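Local coordinates for protein arginine kinase (Cydia pomonella granulosis virus, PDB 6VVG) that probably phosphorylates serine and threonine residues of proteins using ATP, as a viral member of the protein kinase family, at residues A[248-256]-A[270-278]. Residues are numbered along the deposited sequence; the frame is centred on the assembly and turned at random.
Sequences KANDFVRRM and EIIKHPFLC
At the C-terminal end of the kinase C-lobe, the His-Pro-Phe sequence found near the end of many protein kinase domains packs, as His274, Pro275 and Phe276, against helix 248-256. His274 is held at both nitrogens: NE2 donates to Asp251 OD2 at 2.9 Å, near the ring plane but 23° out of the carboxylate plane, on its anti side, while ND1 accepts the backbone N of Phe276 at 3.0 Å. Together the two bonds fix the flip of the imidazole; CG anti to the backbone N (chi1 -173°) carries the ring to the helix, where Phe252 CA lies over one face, Pro275 CD over the opposite one. Asp251 OD2 also takes a salt bridge, through weak hydrogen bonding, from Arg255 NE one helical turn on, so His274 and Arg255 share the carboxylate. The Phe252 ring turns an edge to the His274 face in an offset edge-to-face pair, planes at 62°. Met256 CG lies over the centre of one Phe252 face, Phe276 CD2 over the opposite face near the rim, and Ile271 CG2 meets the edge. Phe276 in turn lays a face over Ala249 CA. At the exposed border, a water links Lys248 NZ to Pro275 O. Around this aromatic cluster, helix 192-208 contacts Phe252 and Ile271, and helix 115-133 reaches Ala249, Ile271, Phe276 and Leu277.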
loop_
_atom_site.group_PDB
_atom_site.type_symbol
_atom_site.label_atom_id
_atom_site.label_comp_id
_atom_site.label_asym_id
_atom_site.label_seq_id
_atom_site.Cartn_x
_atom_site.Cartn_y
_atom_site.Cartn_z
ATOM N N LYS A 248 0.135 -34.758 16.473
ATOM C CA LYS A 248 0.836 -33.543 16.073
ATOM C C LYS A 248 -0.108 -32.571 15.377
ATOM O O LYS A 248 -0.050 -31.360 15.620
ATOM C CB LYS A 248 2.013 -33.889 15.162
ATOM C CG LYS A 248 3.271 -34.333 15.898
ATOM C CD LYS A 248 4.278 -34.972 14.943
ATOM C CE LYS A 248 5.521 -35.446 15.687
ATOM N NZ LYS A 248 6.560 -35.985 14.764
ATOM N N ALA A 249 -0.987 -33.082 14.511
ATOM C CA ALA A 249 -1.949 -32.215 13.839
ATOM C C ALA A 249 -2.886 -31.559 14.843
ATOM O O ALA A 249 -3.217 -30.374 14.716
ATOM C CB ALA A 249 -2.745 -33.011 12.805
ATOM N N ASN A 250 -3.328 -32.315 15.846
ATOM C CA ASN A 250 -4.176 -31.731 16.876
ATOM C C ASN A 250 -3.416 -30.677 17.669
ATOM O O ASN A 250 -3.908 -29.562 17.859
ATOM C CB ASN A 250 -4.714 -32.824 17.796
ATOM C CG ASN A 250 -5.987 -33.448 17.264
ATOM O OD1 ASN A 250 -7.030 -32.795 17.190
ATOM N ND2 ASN A 250 -5.909 -34.715 16.880
ATOM N N ASP A 251 -2.198 -30.996 18.110
ATOM C CA ASP A 251 -1.416 -30.015 18.854
ATOM C C ASP A 251 -1.203 -28.743 18.045
ATOM O O ASP A 251 -1.152 -27.645 18.613
ATOM C CB ASP A 251 -0.069 -30.612 19.262
ATOM C CG ASP A 251 0.617 -29.810 20.347
ATOM O OD1 ASP A 251 0.092 -29.769 21.478
ATOM O OD2 ASP A 251 1.677 -29.214 20.065
ATOM N N PHE A 252 -1.087 -28.869 16.721
ATOM C CA PHE A 252 -0.914 -27.695 15.873
ATOM C C PHE A 252 -2.112 -26.760 15.980
ATOM O O PHE A 252 -1.957 -25.563 16.247
ATOM C CB PHE A 252 -0.690 -28.132 14.423
ATOM C CG PHE A 252 -0.426 -26.995 13.475
ATOM C CD1 PHE A 252 0.770 -26.296 13.523
ATOM C CD2 PHE A 252 -1.374 -26.627 12.533
ATOM C CE1 PHE A 252 1.014 -25.248 12.651
ATOM C CE2 PHE A 252 -1.136 -25.579 11.660
ATOM C CZ PHE A 252 0.059 -24.892 11.717
ATOM N N VAL A 253 -3.325 -27.287 15.788
ATOM C CA VAL A 253 -4.486 -26.405 15.731
ATOM C C VAL A 253 -4.796 -25.839 17.111
ATOM O O VAL A 253 -5.222 -24.684 17.239
ATOM C CB VAL A 253 -5.701 -27.128 15.118
ATOM C CG1 VAL A 253 -5.366 -27.612 13.707
ATOM C CG2 VAL A 253 -6.157 -28.278 15.996
ATOM N N ARG A 254 -4.578 -26.629 18.166
ATOM C CA ARG A 254 -4.752 -26.087 19.511
ATOM C C ARG A 254 -3.898 -24.836 19.692
ATOM O O ARG A 254 -4.386 -23.782 20.117
ATOM C CB ARG A 254 -4.372 -27.114 20.582
ATOM C CG ARG A 254 -4.935 -28.510 20.432
ATOM C CD ARG A 254 -6.457 -28.567 20.613
ATOM N NE ARG A 254 -6.881 -29.876 21.110
ATOM C CZ ARG A 254 -7.746 -30.057 22.102
ATOM N NH1 ARG A 254 -8.063 -31.284 22.494
ATOM N NH2 ARG A 254 -8.310 -29.012 22.693
ATOM N N ARG A 255 -2.599 -24.951 19.392
ATOM C CA ARG A 255 -1.670 -23.847 19.603
ATOM C C ARG A 255 -1.855 -22.743 18.574
ATOM O O ARG A 255 -1.534 -21.587 18.862
ATOM C CB ARG A 255 -0.229 -24.371 19.587
ATOM C CG ARG A 255 0.033 -25.394 20.698
ATOM C CD ARG A 255 1.490 -25.842 20.803
ATOM N NE ARG A 255 1.661 -26.809 21.889
ATOM C CZ ARG A 255 2.172 -26.516 23.081
ATOM N NH1 ARG A 255 2.583 -25.282 23.344
ATOM N NH2 ARG A 255 2.280 -27.457 24.008
ATOM N N MET A 256 -2.388 -23.063 17.393
ATOM C CA MET A 256 -2.702 -22.008 16.435
ATOM C C MET A 256 -3.850 -21.135 16.930
ATOM O O MET A 256 -3.903 -19.943 16.608
ATOM C CB MET A 256 -3.063 -22.610 15.076
ATOM C CG MET A 256 -1.895 -23.162 14.284
ATOM S SD MET A 256 -0.708 -21.916 13.753
ATOM C CE MET A 256 -1.718 -20.891 12.681
ATOM N N GLU A 270 7.243 -19.438 14.823
ATOM C CA GLU A 270 6.542 -20.384 15.684
ATOM C C GLU A 270 5.775 -21.402 14.852
ATOM O O GLU A 270 5.852 -22.612 15.099
ATOM C CB GLU A 270 5.591 -19.639 16.619
ATOM C CG GLU A 270 6.251 -19.009 17.826
ATOM C CD GLU A 270 5.308 -18.096 18.583
ATOM O OE1 GLU A 270 4.627 -17.270 17.937
ATOM O OE2 GLU A 270 5.247 -18.205 19.825
ATOM N N ILE A 271 5.030 -20.926 13.854
ATOM C CA ILE A 271 4.201 -21.820 13.050
ATOM C C ILE A 271 5.071 -22.819 12.300
ATOM O O ILE A 271 4.859 -24.034 12.373
ATOM C CB ILE A 271 3.325 -21.006 12.080
ATOM C CG1 ILE A 271 2.376 -20.090 12.855
ATOM C CG2 ILE A 271 2.550 -21.932 11.153
ATOM C CD1 ILE A 271 1.748 -19.002 11.999
ATOM N N ILE A 272 6.068 -22.318 11.568
ATOM C CA ILE A 272 6.830 -23.163 10.657
ATOM C C ILE A 272 7.713 -24.161 11.391
ATOM O O ILE A 272 8.146 -25.152 10.792
ATOM C CB ILE A 272 7.656 -22.267 9.716
ATOM C CG1 ILE A 272 8.041 -23.025 8.446
ATOM C CG2 ILE A 272 8.899 -21.739 10.424
ATOM C CD1 ILE A 272 6.873 -23.326 7.536
ATOM N N LYS A 273 7.978 -23.948 12.676
ATOM C CA LYS A 273 8.825 -24.849 13.442
ATOM C C LYS A 273 8.037 -25.866 14.261
ATOM O O LYS A 273 8.647 -26.678 14.963
ATOM C CB LYS A 273 9.746 -24.042 14.365
ATOM C CG LYS A 273 10.888 -23.342 13.637
ATOM C CD LYS A 273 11.735 -22.484 14.577
ATOM C CE LYS A 273 12.911 -21.861 13.830
ATOM N NZ LYS A 273 14.022 -21.473 14.745
ATOM N N HIS A 274 6.711 -25.856 14.186
ATOM C CA HIS A 274 5.926 -26.811 14.954
ATOM C C HIS A 274 6.096 -28.215 14.377
ATOM O O HIS A 274 6.204 -28.375 13.157
ATOM C CB HIS A 274 4.449 -26.425 14.946
ATOM C CG HIS A 274 3.606 -27.264 15.853
ATOM N ND1 HIS A 274 3.027 -28.448 15.451
ATOM C CD2 HIS A 274 3.262 -27.101 17.152
ATOM C CE1 HIS A 274 2.357 -28.974 16.460
ATOM N NE2 HIS A 274 2.486 -28.176 17.504
ATOM N N PRO A 275 6.131 -29.251 15.227
ATOM C CA PRO A 275 6.323 -30.617 14.702
ATOM C C PRO A 275 5.427 -30.955 13.522
ATOM O O PRO A 275 5.888 -31.591 12.568
ATOM C CB PRO A 275 6.015 -31.497 15.922
ATOM C CG PRO A 275 6.528 -30.660 17.090
ATOM C CD PRO A 275 6.128 -29.222 16.706
ATOM N N PHE A 276 4.160 -30.537 13.552
ATOM C CA PHE A 276 3.244 -30.893 12.474
ATOM C C PHE A 276 3.806 -30.516 11.112
ATOM O O PHE A 276 3.697 -31.285 10.152
ATOM C CB PHE A 276 1.896 -30.208 12.683
ATOM C CG PHE A 276 0.891 -30.514 11.612
ATOM C CD1 PHE A 276 0.554 -31.820 11.322
ATOM C CD2 PHE A 276 0.282 -29.492 10.896
ATOM C CE1 PHE A 276 -0.374 -32.113 10.342
ATOM C CE2 PHE A 276 -0.646 -29.779 9.910
ATOM C CZ PHE A 276 -0.974 -31.092 9.634
ATOM N N LEU A 277 4.404 -29.334 11.006
ATOM C CA LEU A 277 4.902 -28.829 9.734
ATOM C C LEU A 277 6.339 -29.245 9.451
ATOM O O LEU A 277 6.864 -28.910 8.384
ATOM C CB LEU A 277 4.785 -27.304 9.703
ATOM C CG LEU A 277 3.372 -26.773 9.953
ATOM C CD1 LEU A 277 3.311 -25.267 9.728
ATOM C CD2 LEU A 277 2.350 -27.486 9.073
ATOM N N CYS A 278 6.980 -29.964 10.365
ATOM C CA CYS A 278 8.330 -30.470 10.175
ATOM C C CYS A 278 8.288 -31.923 9.721
ATOM O O CYS A 278 7.292 -32.629 9.899
ATOM C CB CYS A 278 9.137 -30.336 11.466
ATOM S SG CYS A 278 9.383 -28.614 11.966
HETATM O O HOH W 1 7.667 -33.846 13.828
#